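Local coordinates for protein hemin degrading factor (Pseudomonas aeruginosa, PDB 4MF9) that binds heme, probably traffics it within the cell, and acts as a heme-degrading enzyme, at residues D114-L119 with I272-G277; E91-Y96 with D293-L298; E19-W24 with V51-G56; I57-L62 with F128-E133. All blocks are in the same frame, centred on the assembly; numbering follows the deposited sequence.

Interaction 1: D114-L119 with I272-G277. With HEM (protoporphyrin IX containing Fe), chain C.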
# COMPACT_ATOMS: atom_id res chain seq x y z
N ASP A 114 -13.39 1.18 7.53
CA ASP A 114 -13.16 0.28 6.39
C ASP A 114 -12.05 0.79 5.48
O ASP A 114 -10.93 0.27 5.51
CB ASP A 114 -14.45 0.04 5.62
CG ASP A 114 -15.50 -0.65 6.47
OD1 ASP A 114 -15.48 -1.89 6.55
OD2 ASP A 114 -16.34 0.06 7.06
N ILE A 115 -12.35 1.80 4.66
CA ILE A 115 -11.30 2.45 3.89
C ILE A 115 -10.50 3.37 4.82
O ILE A 115 -11.07 4.28 5.45
CB ILE A 115 -11.84 3.24 2.67
CG1 ILE A 115 -12.74 2.35 1.79
CG2 ILE A 115 -10.69 3.82 1.86
CD1 ILE A 115 -12.05 1.13 1.24
N ASP A 116 -9.20 3.15 4.91
CA ASP A 116 -8.35 3.84 5.88
C ASP A 116 -7.01 4.00 5.18
O ASP A 116 -6.29 3.03 4.96
CB ASP A 116 -8.21 2.97 7.14
CG ASP A 116 -7.58 3.69 8.33
OD1 ASP A 116 -7.60 4.94 8.38
OD2 ASP A 116 -7.08 2.97 9.23
N LEU A 117 -6.70 5.23 4.78
CA LEU A 117 -5.60 5.46 3.86
C LEU A 117 -4.76 6.65 4.31
O LEU A 117 -5.30 7.63 4.83
CB LEU A 117 -6.14 5.74 2.44
CG LEU A 117 -6.85 4.63 1.67
CD1 LEU A 117 -7.62 5.18 0.46
CD2 LEU A 117 -5.84 3.61 1.19
N ARG A 118 -3.46 6.57 4.08
CA ARG A 118 -2.60 7.74 4.23
C ARG A 118 -1.99 7.99 2.88
O ARG A 118 -1.27 7.14 2.34
CB ARG A 118 -1.50 7.50 5.26
CG ARG A 118 -1.98 6.95 6.60
CD ARG A 118 -2.98 7.88 7.29
NE ARG A 118 -3.49 7.29 8.53
CZ ARG A 118 -4.71 6.77 8.67
NH1 ARG A 118 -5.58 6.77 7.66
NH2 ARG A 118 -5.08 6.24 9.84
N LEU A 119 -2.27 9.17 2.32
CA LEU A 119 -1.90 9.47 0.94
C LEU A 119 -0.81 10.53 0.89
O LEU A 119 -0.97 11.62 1.44
CB LEU A 119 -3.13 9.94 0.14
CG LEU A 119 -4.39 9.08 0.35
CD1 LEU A 119 -5.63 9.71 -0.31
CD2 LEU A 119 -4.18 7.66 -0.16
N ILE A 272 -0.37 4.46 1.80
CA ILE A 272 -0.46 3.38 2.77
C ILE A 272 -1.92 3.08 3.02
O ILE A 272 -2.72 3.99 3.23
CB ILE A 272 0.26 3.72 4.09
CG1 ILE A 272 1.75 3.98 3.83
CG2 ILE A 272 0.03 2.61 5.11
CD1 ILE A 272 2.47 4.71 4.97
N GLN A 273 -2.27 1.79 2.97
CA GLN A 273 -3.64 1.33 3.16
C GLN A 273 -3.68 0.40 4.38
O GLN A 273 -2.79 -0.42 4.57
CB GLN A 273 -4.11 0.58 1.91
CG GLN A 273 -5.55 0.09 1.96
CD GLN A 273 -6.09 -0.27 0.56
OE1 GLN A 273 -5.97 0.50 -0.39
NE2 GLN A 273 -6.68 -1.45 0.45
N ILE A 274 -4.73 0.53 5.19
CA ILE A 274 -4.78 -0.12 6.49
C ILE A 274 -6.09 -0.89 6.63
O ILE A 274 -7.15 -0.41 6.22
CB ILE A 274 -4.70 0.94 7.63
CG1 ILE A 274 -3.51 1.88 7.42
CG2 ILE A 274 -4.58 0.28 8.99
CD1 ILE A 274 -3.64 3.23 8.13
N HIS A 275 -6.01 -2.09 7.18
CA HIS A 275 -7.19 -2.84 7.59
C HIS A 275 -7.20 -2.92 9.10
O HIS A 275 -6.18 -3.27 9.69
CB HIS A 275 -7.16 -4.25 7.04
CG HIS A 275 -8.09 -5.19 7.75
ND1 HIS A 275 -9.45 -5.17 7.56
CD2 HIS A 275 -7.85 -6.17 8.66
CE1 HIS A 275 -10.01 -6.11 8.31
NE2 HIS A 275 -9.06 -6.72 8.99
N THR A 276 -8.32 -2.58 9.72
CA THR A 276 -8.49 -2.76 11.16
C THR A 276 -9.60 -3.78 11.40
O THR A 276 -10.69 -3.66 10.84
CB THR A 276 -8.84 -1.44 11.87
OG1 THR A 276 -7.81 -0.48 11.63
CG2 THR A 276 -8.99 -1.66 13.36
N GLY A 277 -9.32 -4.79 12.21
CA GLY A 277 -10.32 -5.79 12.53
C GLY A 277 -9.74 -7.18 12.49
O GLY A 277 -8.55 -7.37 12.25
CHA HEM C . 0.36 3.95 12.85
CHB HEM C . -3.96 5.62 13.86
CHC HEM C . -3.04 9.48 11.13
CHD HEM C . 0.72 7.16 9.30
C1A HEM C . -0.87 4.12 13.42
C2A HEM C . -1.42 3.31 14.45
C3A HEM C . -2.61 3.79 14.73
C4A HEM C . -2.82 4.86 13.87
CMA HEM C . -3.56 3.23 15.75
CAA HEM C . -0.81 2.14 15.14
CBA HEM C . -0.85 2.14 16.69
CGA HEM C . 0.12 3.16 17.16
O1A HEM C . -0.17 3.96 18.04
O2A HEM C . 1.20 3.17 16.62
C1B HEM C . -4.01 6.83 13.18
C2B HEM C . -5.14 7.65 13.34
C3B HEM C . -4.93 8.75 12.61
C4B HEM C . -3.61 8.57 11.97
CMB HEM C . -6.33 7.35 14.21
CAB HEM C . -5.92 9.87 12.54
CBB HEM C . -6.09 10.67 11.54
C1C HEM C . -1.94 9.22 10.40
C2C HEM C . -1.35 10.11 9.53
C3C HEM C . -0.27 9.47 8.99
C4C HEM C . -0.20 8.16 9.54
CMC HEM C . -1.79 11.51 9.24
CAC HEM C . 0.63 10.03 8.02
CBC HEM C . 1.47 9.21 7.46
C1D HEM C . 0.96 6.07 10.14
C2D HEM C . 2.12 5.14 10.02
C3D HEM C . 2.01 4.27 11.03
C4D HEM C . 0.79 4.66 11.74
CMD HEM C . 3.25 5.12 9.02
CAD HEM C . 2.94 3.13 11.33
CBD HEM C . 3.83 3.51 12.51
CGD HEM C . 5.06 2.72 12.80
O1D HEM C . 5.18 2.34 13.95
O2D HEM C . 5.94 2.47 11.99
NA HEM C . -1.75 5.08 13.07
NB HEM C . -3.11 7.40 12.37
NC HEM C . -1.24 8.09 10.39
ND HEM C . 0.21 5.72 11.18
FE HEM C . -1.32 6.56 11.76
O HOH W 1 -8.33 0.64 4.13
O HOH W 2 -10.22 -0.93 7.93
O HOH W 3 -8.23 0.65 9.32

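Interaction 2: E91-Y96 with D293-L298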
# COMPACT_ATOMS: atom_id res chain seq x y z
N GLU A 91 -6.51 -5.30 -0.48
CA GLU A 91 -7.79 -4.93 -1.04
C GLU A 91 -8.84 -4.74 0.00
O GLU A 91 -9.24 -5.68 0.64
CB GLU A 91 -8.30 -5.93 -2.10
CG GLU A 91 -7.40 -6.11 -3.27
CD GLU A 91 -7.83 -7.15 -4.31
OE1 GLU A 91 -8.90 -7.65 -4.32
OE2 GLU A 91 -7.03 -7.37 -5.14
N ARG A 92 -9.36 -3.54 0.15
CA ARG A 92 -10.34 -3.25 1.17
C ARG A 92 -11.60 -2.68 0.58
O ARG A 92 -11.54 -1.86 -0.27
CB ARG A 92 -9.79 -2.30 2.20
CG ARG A 92 -10.46 -2.28 3.54
CD ARG A 92 -10.67 -3.65 4.11
NE ARG A 92 -11.08 -3.63 5.52
CZ ARG A 92 -12.30 -3.47 5.95
NH1 ARG A 92 -13.30 -3.26 5.12
NH2 ARG A 92 -12.52 -3.47 7.24
N LYS A 93 -12.75 -3.09 1.07
CA LYS A 93 -14.02 -2.62 0.56
C LYS A 93 -14.74 -1.69 1.51
O LYS A 93 -14.67 -1.89 2.70
CB LYS A 93 -14.93 -3.78 0.22
CG LYS A 93 -14.46 -4.65 -0.89
CD LYS A 93 -15.49 -5.69 -1.15
CE LYS A 93 -14.89 -6.90 -1.79
NZ LYS A 93 -15.95 -7.90 -2.02
N GLY A 94 -15.39 -0.68 0.95
CA GLY A 94 -16.13 0.31 1.72
C GLY A 94 -16.28 1.61 0.95
O GLY A 94 -15.68 1.79 -0.10
N PRO A 95 -17.08 2.54 1.48
CA PRO A 95 -17.21 3.86 0.85
C PRO A 95 -15.92 4.68 0.97
O PRO A 95 -15.24 4.60 2.00
CB PRO A 95 -18.31 4.51 1.68
CG PRO A 95 -18.17 3.88 3.04
CD PRO A 95 -17.84 2.44 2.74
N TYR A 96 -15.58 5.46 -0.06
CA TYR A 96 -14.35 6.27 -0.02
C TYR A 96 -14.55 7.55 0.79
O TYR A 96 -14.71 8.64 0.24
CB TYR A 96 -13.87 6.61 -1.44
CG TYR A 96 -12.36 6.74 -1.59
CD1 TYR A 96 -11.57 5.63 -1.90
CD2 TYR A 96 -11.72 7.98 -1.43
CE1 TYR A 96 -10.19 5.74 -2.04
CE2 TYR A 96 -10.35 8.10 -1.57
CZ TYR A 96 -9.60 6.98 -1.88
OH TYR A 96 -8.23 7.11 -2.01
N ASP A 293 -11.48 -12.54 3.19
CA ASP A 293 -12.71 -12.23 3.92
C ASP A 293 -13.63 -11.36 3.08
O ASP A 293 -13.17 -10.71 2.12
CB ASP A 293 -12.37 -11.54 5.25
CG ASP A 293 -11.76 -12.50 6.27
OD1 ASP A 293 -12.08 -13.70 6.22
OD2 ASP A 293 -10.96 -12.05 7.11
N PRO A 294 -14.87 -11.24 3.48
CA PRO A 294 -15.83 -10.55 2.64
C PRO A 294 -15.39 -9.11 2.33
O PRO A 294 -15.38 -8.76 1.19
CB PRO A 294 -17.06 -10.55 3.52
CG PRO A 294 -16.94 -11.80 4.32
CD PRO A 294 -15.53 -12.31 4.21
N GLU A 295 -15.01 -8.31 3.30
CA GLU A 295 -14.61 -6.95 3.04
C GLU A 295 -13.11 -6.70 2.92
O GLU A 295 -12.71 -5.62 2.70
CB GLU A 295 -15.25 -6.01 4.03
CG GLU A 295 -16.72 -6.24 4.25
CD GLU A 295 -17.60 -5.89 3.03
OE1 GLU A 295 -17.39 -4.87 2.41
OE2 GLU A 295 -18.55 -6.62 2.72
N PHE A 296 -12.31 -7.73 3.02
CA PHE A 296 -10.86 -7.58 3.05
C PHE A 296 -10.13 -8.76 2.44
O PHE A 296 -10.27 -9.90 2.91
CB PHE A 296 -10.40 -7.41 4.51
CG PHE A 296 -8.90 -7.33 4.68
CD1 PHE A 296 -8.15 -6.43 3.94
CD2 PHE A 296 -8.25 -8.12 5.64
CE1 PHE A 296 -6.77 -6.35 4.12
CE2 PHE A 296 -6.89 -8.05 5.82
CZ PHE A 296 -6.14 -7.15 5.07
N ASN A 297 -9.34 -8.53 1.43
CA ASN A 297 -8.47 -9.52 0.88
C ASN A 297 -7.02 -9.09 0.94
O ASN A 297 -6.73 -7.95 0.77
CB ASN A 297 -8.83 -9.84 -0.55
CG ASN A 297 -10.02 -10.75 -0.69
OD1 ASN A 297 -10.71 -11.03 0.23
ND2 ASN A 297 -10.21 -11.24 -1.87
N LEU A 298 -6.13 -9.99 1.24
CA LEU A 298 -4.73 -9.68 1.34
C LEU A 298 -3.99 -10.77 0.61
O LEU A 298 -4.23 -11.90 0.86
CB LEU A 298 -4.32 -9.60 2.81
CG LEU A 298 -2.85 -9.32 3.11
CD1 LEU A 298 -2.60 -7.84 3.00
CD2 LEU A 298 -2.34 -9.87 4.44
O HOH W 4 -16.90 -3.02 3.88

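Interaction 3: E19-W24 with V51-G56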
# COMPACT_ATOMS: atom_id res chain seq x y z
N GLU A 19 0.85 1.36 -30.99
CA GLU A 19 1.70 0.19 -31.11
C GLU A 19 1.76 -0.58 -29.78
O GLU A 19 1.80 -1.80 -29.76
CB GLU A 19 3.11 0.56 -31.48
CG GLU A 19 3.36 0.92 -32.93
CD GLU A 19 4.53 1.88 -33.07
OE1 GLU A 19 5.60 1.65 -32.54
OE2 GLU A 19 4.37 2.90 -33.70
N LEU A 20 1.83 0.17 -28.70
CA LEU A 20 1.92 -0.44 -27.37
C LEU A 20 0.62 -1.13 -27.03
O LEU A 20 0.63 -2.28 -26.58
CB LEU A 20 2.27 0.61 -26.31
CG LEU A 20 2.38 0.03 -24.89
CD1 LEU A 20 3.30 -1.19 -24.86
CD2 LEU A 20 2.84 1.10 -23.91
N TYR A 21 -0.50 -0.45 -27.25
CA TYR A 21 -1.81 -1.03 -26.98
C TYR A 21 -1.98 -2.37 -27.70
O TYR A 21 -2.40 -3.36 -27.10
CB TYR A 21 -2.96 -0.08 -27.33
CG TYR A 21 -4.32 -0.70 -27.02
CD1 TYR A 21 -4.81 -0.74 -25.72
CD2 TYR A 21 -5.09 -1.27 -28.03
CE1 TYR A 21 -6.03 -1.31 -25.43
CE2 TYR A 21 -6.32 -1.85 -27.75
CZ TYR A 21 -6.78 -1.87 -26.45
OH TYR A 21 -8.01 -2.46 -26.16
N ARG A 22 -1.62 -2.38 -28.97
CA ARG A 22 -1.69 -3.56 -29.81
C ARG A 22 -0.80 -4.69 -29.35
O ARG A 22 -1.19 -5.82 -29.34
CB ARG A 22 -1.45 -3.24 -31.28
CG ARG A 22 -1.41 -4.43 -32.24
CD ARG A 22 -2.51 -5.47 -32.03
NE ARG A 22 -2.39 -6.67 -32.88
CZ ARG A 22 -2.72 -6.74 -34.18
NH1 ARG A 22 -3.18 -5.69 -34.82
NH2 ARG A 22 -2.58 -7.87 -34.84
N ALA A 23 0.39 -4.34 -28.96
CA ALA A 23 1.38 -5.29 -28.44
C ALA A 23 0.87 -5.94 -27.15
O ALA A 23 1.07 -7.13 -26.92
CB ALA A 23 2.70 -4.58 -28.19
N TRP A 24 0.23 -5.14 -26.32
CA TRP A 24 -0.34 -5.62 -25.10
C TRP A 24 -1.50 -6.57 -25.30
O TRP A 24 -1.52 -7.62 -24.72
CB TRP A 24 -0.79 -4.45 -24.25
CG TRP A 24 -1.57 -4.84 -22.99
CD1 TRP A 24 -1.30 -5.84 -22.14
CD2 TRP A 24 -2.69 -4.19 -22.48
NE1 TRP A 24 -2.16 -5.85 -21.12
CE2 TRP A 24 -3.05 -4.85 -21.30
CE3 TRP A 24 -3.47 -3.13 -22.93
CZ2 TRP A 24 -4.16 -4.49 -20.58
CZ3 TRP A 24 -4.55 -2.76 -22.20
CH2 TRP A 24 -4.89 -3.44 -21.05
N VAL A 51 -1.37 1.97 -19.38
CA VAL A 51 -2.70 2.54 -19.19
C VAL A 51 -2.96 3.75 -20.10
O VAL A 51 -4.03 3.88 -20.69
CB VAL A 51 -2.94 2.91 -17.70
CG1 VAL A 51 -4.28 3.61 -17.53
CG2 VAL A 51 -2.88 1.66 -16.83
N ALA A 52 -1.96 4.62 -20.25
CA ALA A 52 -2.11 5.76 -21.14
C ALA A 52 -2.29 5.32 -22.60
O ALA A 52 -2.89 6.03 -23.39
CB ALA A 52 -0.94 6.71 -21.01
N SER A 53 -1.77 4.15 -22.96
CA SER A 53 -1.99 3.66 -24.33
C SER A 53 -3.46 3.32 -24.56
O SER A 53 -3.88 3.10 -25.70
CB SER A 53 -1.11 2.44 -24.62
OG SER A 53 -1.71 1.26 -24.13
N ARG A 54 -4.23 3.21 -23.48
CA ARG A 54 -5.65 2.96 -23.48
C ARG A 54 -6.55 4.18 -23.74
O ARG A 54 -7.70 4.04 -23.98
CB ARG A 54 -6.09 2.28 -22.16
CG ARG A 54 -5.42 0.94 -21.88
CD ARG A 54 -5.86 0.28 -20.60
NE ARG A 54 -7.24 -0.11 -20.62
CZ ARG A 54 -7.73 -1.08 -19.89
NH1 ARG A 54 -6.94 -1.71 -19.05
NH2 ARG A 54 -8.98 -1.44 -19.98
N VAL A 55 -6.00 5.36 -23.61
CA VAL A 55 -6.82 6.57 -23.69
C VAL A 55 -7.42 6.72 -25.08
O VAL A 55 -6.73 6.56 -26.09
CB VAL A 55 -6.02 7.82 -23.31
CG1 VAL A 55 -6.86 9.07 -23.49
CG2 VAL A 55 -5.54 7.71 -21.87
N GLY A 56 -8.72 7.01 -25.14
CA GLY A 56 -9.42 7.09 -26.41
C GLY A 56 -9.95 5.74 -26.83
O GLY A 56 -10.72 5.64 -27.78

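Interaction 4: I57-L62 with F128-E133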
# COMPACT_ATOMS: atom_id res chain seq x y z
N ILE A 57 -9.56 4.69 -26.13
CA ILE A 57 -10.13 3.40 -26.33
C ILE A 57 -11.11 2.99 -25.24
O ILE A 57 -12.29 2.94 -25.48
CB ILE A 57 -9.04 2.36 -26.52
CG1 ILE A 57 -8.24 2.67 -27.74
CG2 ILE A 57 -9.58 0.95 -26.64
CD1 ILE A 57 -6.95 1.94 -27.81
N ASP A 58 -10.60 2.76 -24.03
CA ASP A 58 -11.47 2.56 -22.87
C ASP A 58 -11.01 3.29 -21.60
O ASP A 58 -11.51 3.01 -20.51
CB ASP A 58 -11.70 1.07 -22.58
CG ASP A 58 -10.42 0.33 -22.26
OD1 ASP A 58 -9.34 0.95 -22.24
OD2 ASP A 58 -10.50 -0.90 -22.01
N ALA A 59 -10.05 4.21 -21.74
CA ALA A 59 -9.60 5.04 -20.63
C ALA A 59 -9.73 6.53 -20.93
O ALA A 59 -9.63 6.95 -22.08
CB ALA A 59 -8.15 4.72 -20.27
N VAL A 60 -9.96 7.32 -19.88
CA VAL A 60 -9.97 8.79 -19.96
C VAL A 60 -8.93 9.32 -18.97
O VAL A 60 -8.86 8.87 -17.81
CB VAL A 60 -11.36 9.38 -19.62
CG1 VAL A 60 -11.31 10.91 -19.57
CG2 VAL A 60 -12.43 8.91 -20.62
N ARG A 61 -8.09 10.26 -19.40
CA ARG A 61 -7.13 10.86 -18.52
C ARG A 61 -7.81 11.91 -17.70
O ARG A 61 -8.56 12.66 -18.25
CB ARG A 61 -5.90 11.37 -19.24
CG ARG A 61 -5.13 12.45 -18.52
CD ARG A 61 -3.91 11.93 -17.80
NE ARG A 61 -2.84 11.73 -18.72
CZ ARG A 61 -1.56 12.08 -18.59
NH1 ARG A 61 -1.09 12.74 -17.58
NH2 ARG A 61 -0.77 11.81 -19.58
N LEU A 62 -7.59 11.91 -16.39
CA LEU A 62 -8.23 12.88 -15.52
C LEU A 62 -7.20 13.90 -15.07
O LEU A 62 -5.99 13.68 -15.21
CB LEU A 62 -8.88 12.20 -14.31
CG LEU A 62 -9.95 11.13 -14.51
CD1 LEU A 62 -10.47 10.66 -13.15
CD2 LEU A 62 -11.11 11.64 -15.39
N PHE A 128 -6.06 8.00 -14.26
CA PHE A 128 -6.94 7.63 -15.36
C PHE A 128 -8.22 6.99 -14.86
O PHE A 128 -8.24 6.31 -13.83
CB PHE A 128 -6.23 6.65 -16.31
CG PHE A 128 -4.96 7.19 -16.91
CD1 PHE A 128 -3.76 7.10 -16.22
CD2 PHE A 128 -4.98 7.80 -18.16
CE1 PHE A 128 -2.59 7.61 -16.77
CE2 PHE A 128 -3.82 8.31 -18.71
CZ PHE A 128 -2.62 8.22 -18.01
N ALA A 129 -9.31 7.23 -15.59
CA ALA A 129 -10.56 6.54 -15.32
C ALA A 129 -10.71 5.53 -16.43
O ALA A 129 -10.76 5.90 -17.61
CB ALA A 129 -11.72 7.52 -15.33
N ILE A 130 -10.78 4.27 -16.05
CA ILE A 130 -10.90 3.18 -16.97
C ILE A 130 -12.33 2.60 -16.98
O ILE A 130 -12.90 2.38 -15.96
CB ILE A 130 -9.86 2.10 -16.64
CG1 ILE A 130 -8.46 2.68 -16.69
CG2 ILE A 130 -9.97 0.92 -17.56
CD1 ILE A 130 -7.35 1.70 -16.48
N ALA A 131 -12.90 2.37 -18.14
CA ALA A 131 -14.18 1.68 -18.23
C ALA A 131 -14.02 0.50 -19.18
O ALA A 131 -14.24 0.63 -20.39
CB ALA A 131 -15.28 2.64 -18.73
N GLU A 132 -13.66 -0.64 -18.65
CA GLU A 132 -13.19 -1.77 -19.38
C GLU A 132 -14.33 -2.72 -19.76
O GLU A 132 -14.95 -3.20 -18.91
CB GLU A 132 -12.16 -2.53 -18.57
CG GLU A 132 -11.56 -3.65 -19.36
CD GLU A 132 -10.23 -4.14 -18.88
OE1 GLU A 132 -9.74 -5.05 -19.51
OE2 GLU A 132 -9.68 -3.66 -17.92
N GLU A 133 -14.55 -2.99 -21.03
CA GLU A 133 -15.59 -3.91 -21.47
C GLU A 133 -15.35 -5.29 -20.89
O GLU A 133 -14.31 -5.79 -21.02
CB GLU A 133 -15.51 -4.04 -22.99
CG GLU A 133 -16.66 -3.38 -23.72
CD GLU A 133 -16.44 -3.10 -25.22
OE1 GLU A 133 -17.35 -2.45 -25.78
OE2 GLU A 133 -15.42 -3.49 -25.82
O HOH W 5 -12.49 -2.13 -22.95

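Interaction 1: D114-L119 with I272-G277
Ile272 O takes a bond from Arg118 N at 2.8 Å (167°) and a CA-H...O contact from Leu117 CA. Ile272 N answers to Arg118 O, completing the hydrogen-bonded pair of an antiparallel ladder, and Ile274 N donates to Asp116 O. Toward Asp114 the chains diverge and water fills in: water 1 accepts Asp116 N and lies 2.6 Å from Ile274 O, while water 2 links Thr276 N to Asp114 O. Asp116 has CG anti to the backbone N (chi1 -169°). Its OD2 lies 3.5 Å from Ile274 CB, and its OD1 takes the arginine. NH1 of Arg118 approaches Asp116 OD1 at 2.8 Å from above the carboxylate plane, and it also bonds Leu117 O; NH2 adds a weak bond to OD1. Asp116 OD2 is bridged by water 3 to Thr276 OG1. Ile274 CD1 covers one guanidinium face, 3.7 Å from CZ of Arg118, and touches Asp116 OD2 as well. The bend of Arg118 at chi2 lays CD against the pyrrole, 3.5 Å from heme C1C; NE lies 3.0 Å from heme NC. On the other face of the sheet Leu117 CD2 rests against Gln273, whose amide is bonded to Thr83 and His90. The buried positive charge beside the porphyrin is probably balanced by Asp116, whose salt bridge would also fix how the guanidinium lies against the heme.

Interaction 2: E91-Y96 with D293-L298
Glu91 and Asn297 form a hydrogen-bonded antiparallel pair, Glu91 N donating to Asn297 O at 2.9 Å and Asn297 N to Glu91 O at 3.0 Å, both nearly straight. Two residues on, Lys93 N gives a third bond to Glu295 O (3.0 Å, 156°). The extended Lys93 side chain then runs past Glu295 to Pro294 O, where NZ makes a weak bond at 3.4 Å. Between these pairs, Arg92 and Phe296 face each other on one side of the sheet. Arg92 turns at chi2 (48°), and CD comes to rest 3.2 Å from Glu295 O and 3.8 Å from Phe296 CD1; the two side chains cross at about a right angle, with guanidinium and ring planes 45° apart. NH1 of Arg92 lies 3.5 Å from CB of Glu295, but the Glu295 carboxylate stays at a distance. The arginine spends its polar end elsewhere: NH1 forms a salt bridge with Asp114, and NE probably donates to His275 ND1. Phe296 in turn stacks its ring on that imidazole. Here a strand from the first HemS/ChuX domain pairs with one from the second. If the Arg92 bond holds, ND1 of His275 serves as acceptor, so the imidazole is probably neutral, with the positive charge on Arg92 balanced by Asp114.

Interaction 3: E19-W24 with V51-G56
Trp24 and Arg54 make the closest approach between helix 17-30 and the turn that ends helix 47-52. Arg54 NH1 lies 3.3 Å from Trp24 CH2, at the rim of the benzo ring. NH1 and CZ lie near the indole plane, at its edge, with the guanidinium and ring planes 49° apart; this is not a cation-pi stack over the ring face. The aliphatic part of the arginine takes part too, CD standing 3.7 Å from Trp24 CZ3. A bend at chi3 (65°) sets NE of Arg54 4.1 Å from both CZ3 and CH2 of Trp24. The charge itself is met elsewhere: NH2 of Arg54 has salt bridges to both Asp58 and Glu132, which hold the group while the indole edge packs against it.

Van der Waals packing supplies the rest. Ser53 points at the helix, OG 3.7 Å from both CA and CB of Tyr21, and its CB meets Leu20 CB at 4.2 Å. The hydroxyl of Ser53 is bonded to Leu50 O, one turn back. Arg54 CG meets the Tyr21 ring at its edge, 4.2 Å from CD1.

Backbone bonds shape the turn: Arg54 N reaches Val51 O and Val55 N reaches Ala52 O, the latter closing a type I beta turn from Ala52 to Val55. Outside the contact, Leu20, Tyr21 and Trp24 also touch Val45, Ile57 and Leu43, respectively. The arrangement is a helix packed on the turn that follows a second helix, just where the chain heads into the edge strand 59-62 of a large antiparallel sheet.

Interaction 4: I57-L62 with F128-E133
Val60 and Ala129 are the hydrogen-bonded pair at the middle of an antiparallel ladder that places strand 59-62 at the edge of a nine-stranded sheet, beside strand 124-133. Val60 N donates to Ala129 O and Ala129 N to Val60 O, each at 2.8 Å. A third bond, from Ala131 N to Asp58 O, is almost straight at 172°. CA-H...O contacts fill the gaps in the ladder, the shortest from Ala59 CA to Ala129 O at 3.3 Å.

Apolar contacts line both faces. On one, Leu62 CD1 meets Ala129 CB at 4.0 Å, and helix 166-173 covers this side through Val170, Leu173 and Trp166. On the other, Ala59 CB lies against Ile130 CG1, while Val51 and Ala52 of helix 47-52 pack on Phe128.

On that second face Arg61 also packs on Phe128. The arginine curls through bends at chi2 and chi3, bringing NE to 3.6 Å from both CE2 and CZ of Phe128. Phe128 CZ sits over one face of the guanidinium, yet the two planes are 52° apart, far from a parallel stack.

Acidic groups gather at the far end. Asp58 and Glu132 run side by side with carboxylate oxygens OD2 and OE1 4.9 Å apart; Arg54 NH2 bridges both residues, which would offset any repulsion. Asp58 CG occupies the crowded position between backbone N and carbonyl carbon (chi1 61°), and its CB abuts Ala131 O at 3.4 Å. Asp58 OD2 is joined through water 5 to N of Glu133, the residue after Glu132, which donates to that water at 2.9 Å.

Overall arrangement
Along the chain interaction 3 closes first; interaction 1 is nested within the loop closed by interaction 2, and interaction 4 alternates with both. Interactions 1 and 2, centres 10 Å apart, belong to two different nine-stranded antiparallel sheets, and each pairs a strand of the first HemS/ChuX domain with one of the second, so both sheets run through both halves. Interaction 4 lies at one edge of the sheet that interaction 2 joins farther in; their centres are 23 Å apart. Interactions 3 and 4, centres 11 Å apart, touch where helix 47-52 leads into strand 59-62. This peripheral pair lies far from the heme, which interaction 1 contacts directly.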